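Local coordinates for malonyl coenzyme A-acyl carrier protein transacylase (Helicobacter pylori, PDB 2H1Y) that probably catalyses transfer of the malonyl group from malonyl-CoA to holo-acyl carrier protein, supplying malonyl-ACP and releasing CoA, at residues Arg129-Met132 with Met133-Cys137; Ala116-Phe119 with Glu120-Leu123; Arg265-Asp268 with Cys269-Asn273; Asn169-Gly172 with Gly173-Val177. All blocks are in the same frame, centred on the assembly; numbering follows the deposited sequence.

Contact 1. Residues Arg129-Met132 with Met133-Cys137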
loop_
_atom_site.group_PDB
_atom_site.type_symbol
_atom_site.label_atom_id
_atom_site.label_comp_id
_atom_site.label_asym_id
_atom_site.label_seq_id
_atom_site.Cartn_x
_atom_site.Cartn_y
_atom_site.Cartn_z
ATOM N N ARG A 129 -9.453 7.423 -4.988
ATOM C CA ARG A 129 -8.956 6.162 -5.542
ATOM C C ARG A 129 -9.808 5.000 -5.059
ATOM O O ARG A 129 -10.152 4.110 -5.833
ATOM C CB ARG A 129 -7.499 5.952 -5.135
ATOM C CG ARG A 129 -6.762 4.764 -5.792
ATOM C CD ARG A 129 -5.378 4.655 -5.147
ATOM N NE ARG A 129 -4.531 3.566 -5.628
ATOM C CZ ARG A 129 -4.481 2.338 -5.108
ATOM N NH1 ARG A 129 -5.255 1.989 -4.078
ATOM N NH2 ARG A 129 -3.633 1.446 -5.622
ATOM N N GLY A 130 -10.162 5.019 -3.774
ATOM C CA GLY A 130 -11.033 3.988 -3.209
ATOM C C GLY A 130 -12.446 4.056 -3.759
ATOM O O GLY A 130 -13.076 3.023 -4.024
ATOM N N LYS A 131 -12.942 5.280 -3.929
ATOM C CA LYS A 131 -14.303 5.499 -4.393
ATOM C C LYS A 131 -14.422 5.026 -5.831
ATOM O O LYS A 131 -15.380 4.319 -6.194
ATOM C CB LYS A 131 -14.642 6.980 -4.294
ATOM C CG LYS A 131 -16.102 7.276 -4.217
ATOM C CD LYS A 131 -16.358 8.772 -4.004
ATOM C CE LYS A 131 -17.804 9.006 -3.554
ATOM N NZ LYS A 131 -18.768 8.176 -4.357
ATOM N N MET A 132 -13.426 5.383 -6.638
ATOM C CA MET A 132 -13.420 5.004 -8.045
ATOM C C MET A 132 -13.228 3.498 -8.267
ATOM O O MET A 132 -13.796 2.915 -9.190
ATOM C CB MET A 132 -12.396 5.819 -8.814
ATOM C CG MET A 132 -12.696 7.301 -8.835
ATOM S SD MET A 132 -11.360 8.196 -9.629
ATOM C CE MET A 132 -11.960 9.892 -9.566
ATOM N N MET A 133 -12.449 2.870 -7.401
ATOM C CA MET A 133 -12.319 1.410 -7.428
ATOM C C MET A 133 -13.658 0.735 -7.099
ATOM O O MET A 133 -14.025 -0.273 -7.718
ATOM C CB MET A 133 -11.200 0.927 -6.488
ATOM C CG MET A 133 -9.789 1.086 -7.059
ATOM S SD MET A 133 -8.409 0.643 -5.960
ATOM C CE MET A 133 -8.926 -0.985 -5.391
ATOM N N GLN A 134 -14.395 1.303 -6.146
ATOM C CA GLN A 134 -15.693 0.751 -5.768
ATOM C C GLN A 134 -16.721 0.961 -6.860
ATOM O O GLN A 134 -17.470 0.049 -7.189
ATOM C CB GLN A 134 -16.190 1.344 -4.449
ATOM C CG GLN A 134 -15.255 1.086 -3.278
ATOM C CD GLN A 134 -15.905 1.383 -1.931
ATOM O OE1 GLN A 134 -16.512 0.489 -1.312
ATOM N NE2 GLN A 134 -15.770 2.637 -1.458
ATOM N N GLU A 135 -16.744 2.165 -7.420
ATOM C CA GLU A 135 -17.671 2.494 -8.500
ATOM C C GLU A 135 -17.409 1.650 -9.740
ATOM O O GLU A 135 -18.346 1.095 -10.322
ATOM C CB GLU A 135 -17.575 3.967 -8.861
ATOM C CG GLU A 135 -18.057 4.932 -7.761
ATOM C CD GLU A 135 -17.653 6.383 -8.041
ATOM O OE1 GLU A 135 -17.004 6.664 -9.087
ATOM O OE2 GLU A 135 -17.983 7.243 -7.202
ATOM N N ALA A 136 -16.138 1.539 -10.128
ATOM C CA ALA A 136 -15.774 0.800 -11.327
ATOM C C ALA A 136 -16.120 -0.660 -11.196
ATOM O O ALA A 136 -16.310 -1.333 -12.208
ATOM C CB ALA A 136 -14.305 0.949 -11.635
ATOM N N CYS A 137 -16.195 -1.155 -9.959
ATOM C CA CYS A 137 -16.462 -2.582 -9.727
ATOM C C CYS A 137 -17.912 -2.918 -9.347
ATOM O O CYS A 137 -18.318 -4.079 -9.402
ATOM C CB CYS A 137 -15.483 -3.166 -8.691
ATOM S SG CYS A 137 -13.785 -3.323 -9.266
#

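Contact 2. Residues Ala116-Phe119 with Glu120-Leu123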
loop_
_atom_site.group_PDB
_atom_site.type_symbol
_atom_site.label_atom_id
_atom_site.label_comp_id
_atom_site.label_asym_id
_atom_site.label_seq_id
_atom_site.Cartn_x
_atom_site.Cartn_y
_atom_site.Cartn_z
ATOM N N ALA A 116 5.655 15.264 -3.164
ATOM C CA ALA A 116 4.898 15.552 -4.365
ATOM C C ALA A 116 3.409 15.656 -4.097
ATOM O O ALA A 116 2.613 15.779 -5.028
ATOM C CB ALA A 116 5.171 14.491 -5.410
ATOM N N LEU A 117 3.023 15.608 -2.829
ATOM C CA LEU A 117 1.610 15.554 -2.491
ATOM C C LEU A 117 1.388 15.997 -1.052
ATOM O O LEU A 117 1.825 15.319 -0.121
ATOM C CB LEU A 117 1.127 14.132 -2.712
ATOM C CG LEU A 117 -0.166 13.824 -3.438
ATOM C CD1 LEU A 117 -0.431 14.785 -4.582
ATOM C CD2 LEU A 117 -0.094 12.384 -3.940
ATOM N N ASP A 118 0.741 17.156 -0.882
ATOM C CA ASP A 118 0.429 17.705 0.440
ATOM C C ASP A 118 -0.530 16.805 1.191
ATOM O O ASP A 118 -1.316 16.046 0.586
ATOM C CB ASP A 118 -0.203 19.107 0.344
ATOM C CG ASP A 118 0.692 20.106 -0.353
ATOM O OD1 ASP A 118 1.939 19.982 -0.232
ATOM O OD2 ASP A 118 0.155 21.014 -1.031
ATOM N N PHE A 119 -0.486 16.928 2.514
ATOM C CA PHE A 119 -1.364 16.165 3.382
ATOM C C PHE A 119 -2.822 16.098 2.910
ATOM O O PHE A 119 -3.305 15.015 2.565
ATOM C CB PHE A 119 -1.266 16.643 4.833
ATOM C CG PHE A 119 -2.021 15.781 5.793
ATOM C CD1 PHE A 119 -1.844 14.397 5.790
ATOM C CD2 PHE A 119 -2.921 16.346 6.683
ATOM C CE1 PHE A 119 -2.551 13.594 6.648
ATOM C CE2 PHE A 119 -3.638 15.558 7.556
ATOM C CZ PHE A 119 -3.446 14.170 7.550
ATOM N N GLU A 120 -3.530 17.227 2.877
ATOM C CA GLU A 120 -4.979 17.145 2.590
ATOM C C GLU A 120 -5.270 16.760 1.153
ATOM O O GLU A 120 -6.268 16.106 0.895
ATOM C CB GLU A 120 -5.827 18.348 3.073
ATOM C CG GLU A 120 -5.114 19.657 3.261
ATOM C CD GLU A 120 -4.286 19.700 4.531
ATOM O OE1 GLU A 120 -3.040 19.783 4.400
ATOM O OE2 GLU A 120 -4.867 19.651 5.642
ATOM N N LYS A 121 -4.376 17.112 0.234
ATOM C CA LYS A 121 -4.502 16.657 -1.149
ATOM C C LYS A 121 -4.355 15.141 -1.293
ATOM O O LYS A 121 -5.040 14.520 -2.121
ATOM C CB LYS A 121 -3.517 17.381 -2.059
ATOM C CG LYS A 121 -3.998 18.745 -2.521
ATOM C CD LYS A 121 -3.268 19.172 -3.801
ATOM C CE LYS A 121 -3.581 20.614 -4.177
ATOM N NZ LYS A 121 -2.783 21.519 -3.327
ATOM N N ALA A 122 -3.482 14.537 -0.496
ATOM C CA ALA A 122 -3.277 13.090 -0.590
ATOM C C ALA A 122 -4.459 12.308 -0.021
ATOM O O ALA A 122 -4.882 11.303 -0.604
ATOM C CB ALA A 122 -1.988 12.688 0.076
ATOM N N LEU A 123 -5.000 12.787 1.101
ATOM C CA LEU A 123 -6.211 12.212 1.680
ATOM C C LEU A 123 -7.337 12.228 0.657
ATOM O O LEU A 123 -8.054 11.225 0.493
ATOM C CB LEU A 123 -6.648 12.976 2.938
ATOM C CG LEU A 123 -5.756 12.918 4.185
ATOM C CD1 LEU A 123 -6.034 14.088 5.108
ATOM C CD2 LEU A 123 -5.904 11.597 4.942
#

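Contact 3. Residues Arg265-Asp268 with Cys269-Asn273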
loop_
_atom_site.group_PDB
_atom_site.type_symbol
_atom_site.label_atom_id
_atom_site.label_comp_id
_atom_site.label_asym_id
_atom_site.label_seq_id
_atom_site.Cartn_x
_atom_site.Cartn_y
_atom_site.Cartn_z
ATOM N N ARG A 265 3.846 -5.825 -8.358
ATOM C CA ARG A 265 5.010 -6.712 -8.396
ATOM C C ARG A 265 5.898 -6.522 -7.186
ATOM O O ARG A 265 7.092 -6.208 -7.308
ATOM C CB ARG A 265 5.816 -6.484 -9.673
ATOM C CG ARG A 265 5.090 -6.836 -10.943
ATOM C CD ARG A 265 6.072 -7.389 -11.929
ATOM N NE ARG A 265 6.709 -6.319 -12.686
ATOM C CZ ARG A 265 7.954 -6.357 -13.156
ATOM N NH1 ARG A 265 8.724 -7.415 -12.927
ATOM N NH2 ARG A 265 8.429 -5.325 -13.847
ATOM N N TYR A 266 5.316 -6.728 -6.011
ATOM C CA TYR A 266 5.997 -6.414 -4.762
ATOM C C TYR A 266 7.286 -7.232 -4.561
ATOM O O TYR A 266 8.314 -6.686 -4.122
ATOM C CB TYR A 266 5.046 -6.530 -3.557
ATOM C CG TYR A 266 5.721 -6.107 -2.293
ATOM C CD1 TYR A 266 5.851 -4.763 -1.963
ATOM C CD2 TYR A 266 6.294 -7.050 -1.448
ATOM C CE1 TYR A 266 6.517 -4.384 -0.795
ATOM C CE2 TYR A 266 6.964 -6.679 -0.277
ATOM C CZ TYR A 266 7.069 -5.350 0.042
ATOM O OH TYR A 266 7.736 -4.991 1.191
ATOM N N GLN A 267 7.216 -8.525 -4.883
ATOM C CA GLN A 267 8.389 -9.413 -4.935
ATOM C C GLN A 267 9.577 -8.883 -5.766
ATOM O O GLN A 267 10.687 -8.727 -5.245
ATOM C CB GLN A 267 7.979 -10.782 -5.466
ATOM C CG GLN A 267 9.154 -11.658 -5.800
ATOM C CD GLN A 267 8.793 -13.117 -5.770
ATOM O OE1 GLN A 267 7.924 -13.579 -6.515
ATOM N NE2 GLN A 267 9.457 -13.856 -4.907
ATOM N N ASP A 268 9.342 -8.615 -7.048
ATOM C CA ASP A 268 10.399 -8.104 -7.930
ATOM C C ASP A 268 10.988 -6.804 -7.393
ATOM O O ASP A 268 12.206 -6.599 -7.444
ATOM C CB ASP A 268 9.896 -7.915 -9.367
ATOM C CG ASP A 268 9.432 -9.210 -9.987
ATOM O OD1 ASP A 268 10.043 -10.245 -9.666
ATOM O OD2 ASP A 268 8.452 -9.207 -10.775
ATOM N N CYS A 269 10.115 -5.962 -6.839
ATOM C CA CYS A 269 10.519 -4.667 -6.302
ATOM C C CYS A 269 11.495 -4.794 -5.149
ATOM O O CYS A 269 12.501 -4.084 -5.121
ATOM C CB CYS A 269 9.302 -3.859 -5.879
ATOM S SG CYS A 269 8.389 -3.189 -7.259
ATOM N N VAL A 270 11.201 -5.703 -4.220
ATOM C CA VAL A 270 12.089 -5.936 -3.100
ATOM C C VAL A 270 13.427 -6.524 -3.594
ATOM O O VAL A 270 14.501 -6.015 -3.264
ATOM C CB VAL A 270 11.413 -6.780 -1.968
ATOM C CG1 VAL A 270 12.385 -7.063 -0.849
ATOM C CG2 VAL A 270 10.223 -6.044 -1.398
ATOM N N LYS A 271 13.358 -7.552 -4.428
ATOM C CA LYS A 271 14.563 -8.238 -4.909
ATOM C C LYS A 271 15.529 -7.322 -5.681
ATOM O O LYS A 271 16.708 -7.240 -5.351
ATOM C CB LYS A 271 14.185 -9.469 -5.735
ATOM C CG LYS A 271 13.466 -10.564 -4.931
ATOM C CD LYS A 271 13.532 -11.926 -5.626
ATOM C CE LYS A 271 13.020 -13.049 -4.697
ATOM N NZ LYS A 271 12.498 -14.263 -5.438
ATOM N N SER A 272 15.029 -6.604 -6.676
ATOM C CA SER A 272 15.868 -5.667 -7.435
ATOM C C SER A 272 16.502 -4.567 -6.566
ATOM O O SER A 272 17.316 -3.789 -7.046
ATOM C CB SER A 272 15.068 -5.026 -8.580
ATOM O OG SER A 272 14.411 -6.007 -9.383
ATOM N N ASN A 273 16.143 -4.506 -5.285
ATOM C CA ASN A 273 16.479 -3.334 -4.493
ATOM C C ASN A 273 17.046 -3.647 -3.125
ATOM O O ASN A 273 17.571 -2.757 -2.459
ATOM C CB ASN A 273 15.265 -2.403 -4.388
ATOM C CG ASN A 273 14.924 -1.745 -5.715
ATOM O OD1 ASN A 273 15.514 -0.727 -6.079
ATOM N ND2 ASN A 273 13.969 -2.324 -6.446
#

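Contact 4. Residues Asn169-Gly172 with Gly173-Val177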
loop_
_atom_site.group_PDB
_atom_site.type_symbol
_atom_site.label_atom_id
_atom_site.label_comp_id
_atom_site.label_asym_id
_atom_site.label_seq_id
_atom_site.Cartn_x
_atom_site.Cartn_y
_atom_site.Cartn_z
ATOM N N ASN A 169 -1.500 -9.458 -7.361
ATOM C CA ASN A 169 -0.312 -9.233 -6.546
ATOM C C ASN A 169 0.646 -10.391 -6.703
ATOM O O ASN A 169 0.225 -11.562 -6.684
ATOM C CB ASN A 169 -0.642 -9.178 -5.057
ATOM C CG ASN A 169 -1.551 -8.037 -4.669
ATOM O OD1 ASN A 169 -1.935 -7.176 -5.478
ATOM N ND2 ASN A 169 -1.914 -8.032 -3.394
ATOM N N PHE A 170 1.929 -10.072 -6.809
ATOM C CA PHE A 170 2.979 -11.051 -6.572
ATOM C C PHE A 170 3.732 -10.675 -5.287
ATOM O O PHE A 170 4.665 -9.861 -5.278
ATOM C CB PHE A 170 3.919 -11.161 -7.787
ATOM C CG PHE A 170 3.214 -11.522 -9.085
ATOM C CD1 PHE A 170 3.204 -10.629 -10.155
ATOM C CD2 PHE A 170 2.578 -12.753 -9.236
ATOM C CE1 PHE A 170 2.565 -10.951 -11.357
ATOM C CE2 PHE A 170 1.933 -13.082 -10.427
ATOM C CZ PHE A 170 1.927 -12.174 -11.493
ATOM N N ASN A 171 3.311 -11.282 -4.189
ATOM C CA ASN A 171 3.779 -10.869 -2.873
ATOM C C ASN A 171 4.981 -11.646 -2.387
ATOM O O ASN A 171 5.544 -11.341 -1.316
ATOM C CB ASN A 171 2.636 -10.940 -1.875
ATOM C CG ASN A 171 1.575 -9.917 -2.162
ATOM O OD1 ASN A 171 1.847 -8.849 -2.718
ATOM N ND2 ASN A 171 0.353 -10.229 -1.783
ATOM N N GLY A 172 5.375 -12.635 -3.198
ATOM C CA GLY A 172 6.523 -13.503 -2.892
ATOM C C GLY A 172 6.153 -14.585 -1.903
ATOM O O GLY A 172 5.042 -14.598 -1.365
ATOM N N GLY A 173 7.087 -15.505 -1.673
ATOM C CA GLY A 173 6.862 -16.613 -0.754
ATOM C C GLY A 173 5.676 -17.392 -1.252
ATOM O O GLY A 173 4.875 -17.897 -0.456
ATOM N N MET A 174 5.553 -17.451 -2.584
ATOM C CA MET A 174 4.465 -18.158 -3.264
ATOM C C MET A 174 3.080 -17.712 -2.813
ATOM O O MET A 174 2.139 -18.502 -2.736
ATOM C CB MET A 174 4.668 -19.666 -3.145
ATOM C CG MET A 174 6.023 -20.067 -3.766
ATOM S SD MET A 174 6.228 -21.837 -3.886
ATOM C CE MET A 174 5.176 -22.224 -5.279
ATOM N N GLN A 175 2.977 -16.419 -2.506
ATOM C CA GLN A 175 1.695 -15.796 -2.207
ATOM C C GLN A 175 1.262 -14.919 -3.378
ATOM O O GLN A 175 1.937 -13.947 -3.713
ATOM C CB GLN A 175 1.764 -14.968 -0.919
ATOM C CG GLN A 175 0.382 -14.652 -0.359
ATOM C CD GLN A 175 0.340 -13.379 0.460
ATOM O OE1 GLN A 175 -0.014 -12.300 -0.054
ATOM N NE2 GLN A 175 0.688 -13.491 1.744
ATOM N N VAL A 176 0.143 -15.274 -3.994
ATOM C CA VAL A 176 -0.360 -14.566 -5.165
ATOM C C VAL A 176 -1.832 -14.207 -4.994
ATOM O O VAL A 176 -2.659 -15.045 -4.661
ATOM C CB VAL A 176 -0.083 -15.370 -6.481
ATOM C CG1 VAL A 176 -0.721 -14.731 -7.696
ATOM C CG2 VAL A 176 1.451 -15.517 -6.710
ATOM N N VAL A 177 -2.148 -12.941 -5.206
ATOM C CA VAL A 177 -3.524 -12.492 -5.112
ATOM C C VAL A 177 -4.108 -12.407 -6.514
ATOM O O VAL A 177 -3.508 -11.811 -7.400
ATOM C CB VAL A 177 -3.620 -11.147 -4.376
ATOM C CG1 VAL A 177 -5.078 -10.705 -4.247
ATOM C CG2 VAL A 177 -2.992 -11.270 -3.000
#

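Contact 1. Residues Arg129-Met132 with Met133-Cys137
Arg129 and Met133, one helical turn apart, run side by side and point the same way, and the methionine sulfur comes to rest over one face of the guanidinium group, with Met133 SD 3.9 Å from Arg129 NH1. The arginine gets there as a straight rod: CG is anti to the backbone N (chi1 -172°) and the chain stays extended to NE. Its two terminal nitrogens are engaged further on, NH1 with Gln73 OE1 and NH2 with Gln259 OE1 and Ser104 OG, which fixes the rotation of the group. Ser104 lies in the Gly-His-Ser-Leu-Gly motif that carries the nucleophile in fabD relatives, and an arginine beside it is consistent with the one that pairs with the malonyl carboxylate there.

Lys131 and Glu135 form the second pair. Their chains slant across each other, and the salt bridge from Lys131 NZ to Glu135 OE2 spans 3.1 Å, the ammonium arriving nearly in line with the C-O bond. A bend at the last torsion of the lysine (chi4 -44°) turns it to its partner. Beneath both pairs run i to i+4 backbone bonds, among them Glu135 N to Lys131 O at 2.8 Å.

Around this end of helix 119-137, Met133 and Gln134 pack on helix 69-90, while Arg129 and Met132 meet Phe221 and Lys220 of helix 218-228.

Contact 2. Residues Ala116-Phe119 with Glu120-Leu123
Phe119 and Leu123 meet where helix 119-137 begins, one turn apart, and are joined by both backbone and side chain. Phe119 O accepts the amide of Leu123 at 3.2 Å from its N, in an almost straight bond (170° at the hydrogen), and takes a weak second bond from Ala122 N. The stronger bond of Ala122 N goes to Asp118 O, 2.9 Å away, so this amide is shared between two carbonyls of the first turn. One residue earlier, Leu117 O is taken up by Ser112 OG.

Asp118 stands at the N-cap position, but its carboxylate makes no capping bond. It is occupied by lysines instead: OD1 forms a salt bridge with Lys230 NZ, and OD2 faces Lys121 NZ across a long one of 3.8 Å, the two side chains lying alongside and pointing the same way. Glu120 turns its carboxylate nearly perpendicular to the Phe119 ring, and OE1 finds its partner in Arg46 NH1.

The apolar part is a CH-pi contact. Leu123 CD1 sits over one face of the Phe119 ring, 3.8 Å from the centroid and 19° off the normal, closest to the CZ side of the rim. A chi1 of -173° sets the ring beside its own carbonyl carbon, where Tyr81, Tyr77 and Leu43 also touch it.

Chemically, then, the two acids here are answered by basic residues, Lys230 and Arg46 from elsewhere in the chain and, more loosely, the local Lys121, a charge pattern that would favour their ionised forms, while the ring and leucine meet through apolar contact alone on the buried side.

Contact 3. Residues Arg265-Asp268 with Cys269-Asn273
Tyr266 and Val270 supply the apolar side of this short helix. Val270 CG2 lies over one face of the tyrosine ring as a CH-pi contact, 3.8 Å from the centroid and 28° off the normal, displaced toward the CE2-CZ rim; Tyr266 CE2 is 3.5 Å from the same methyl. The first torsion (chi1 -176°) swings CG to the side away from the backbone N, which leans the ring away from the helix axis and slants it across the valine. Its hydroxyl is bonded to Asn293 OD1, and Leu289 and Leu292 of helix 288-294 also touch the ring.

Backbone bonds of the i to i+4 kind follow in succession. Cys269 N is 3.1 Å from Arg265 O, Lys271 N 3.0 Å from Gln267 O, and Ser272 N 2.9 Å from Asp268 O; Val270 N goes to Tyr266 O in the same manner.

The ionic interaction belongs to the first turn. Arg265, at the N-cap position, folds its guanidinium back to Asp268, and NH1 reaches OD2 at 2.8 Å from above the carboxylate plane, 47° out of it.

Hydrogen bonds of Asn273 close the far end. Asn273 ND2 donates to Cys269 O at 2.6 Å, in the carbonyl plane, while the main-chain N of the same asparagine bonds Val270 O at 3.0 Å and its OD1 accepts from Arg276 NH1.

Each end is thus held by a side chain with a different chemistry: a charged pair across the first turn, which would probably keep Asp268 ionised, and a neutral amide that satisfies the carbonyl of Cys269.

Contact 4. Residues Asn169-Gly172 with Gly173-Val177
Gly172, Asn169 and Gln175 have the most surface buried where these two strands fold back on each other as a tight beta hairpin. Gly172 opens the turn, and its positive phi (80°) suits glycine. Its carbonyl receives Gln175 N at 3.0 Å, the donor standing well above the carbonyl plane. Between them Gly173 and Met174 both adopt left-handed helical backbone angles, close to a type I' turn.

Gln175 grips Asn171 twice. Its carbonyl takes Asn171 N at 3.0 Å, and its extended side chain carries OE1 across to Asn171 ND2 at 2.7 Å. Gln175 OE1 lies close to the plane of the Asn171 amide, yet the two amide planes are almost perpendicular (89°). The other end of the Asn171 amide, OD1, is bonded to His103 NE2, so this side chain is held from both sides.

Asn169 faces Val177 in an antiparallel hydrogen-bonded pair. Asn169 N to Val177 O and Val177 N to Asn169 O both measure 3.1 Å, and above them the side chains run alongside, with Asn169 CB 3.6 Å from Val177 CB. Phe170 and Val176, a non-hydrogen-bonded pair, point to the opposite face, where Val176 CG2 meets the ring at its edge, 3.9 Å from CD2.

Strand 165-172 is outermost in the four-stranded antiparallel sheet, and strand 175-179 is followed by 142-148, on which Gln175 and Val177 rest. Helix 152-160 packs against Phe170 and Val176, and Leu292 of helix 288-294 touches Asn171 and Gln175.

In the fold
Contacts 1 and 2 belong to one helix, 119-137, with centres about 19 Å apart: contact 2 lies at its start, contact 1 toward its other end. Contacts 3 and 4 are closer, centres about 11 Å apart, and touch: Gln267 N lies 2.9 Å from Phe170 O, a probable hydrogen bond that ties the short helix to the edge strand of the antiparallel sheet. Contact 2 is remote from that pair, its centre about 30 Å from that of contact 4. The centres of contacts 1 and 4 are about 23 Å apart, yet Arg129 bonds Ser104 and Asn171 bonds His103, so both approach the His-Ser motif that holds the nucleophile in fabD relatives, probably the active site here.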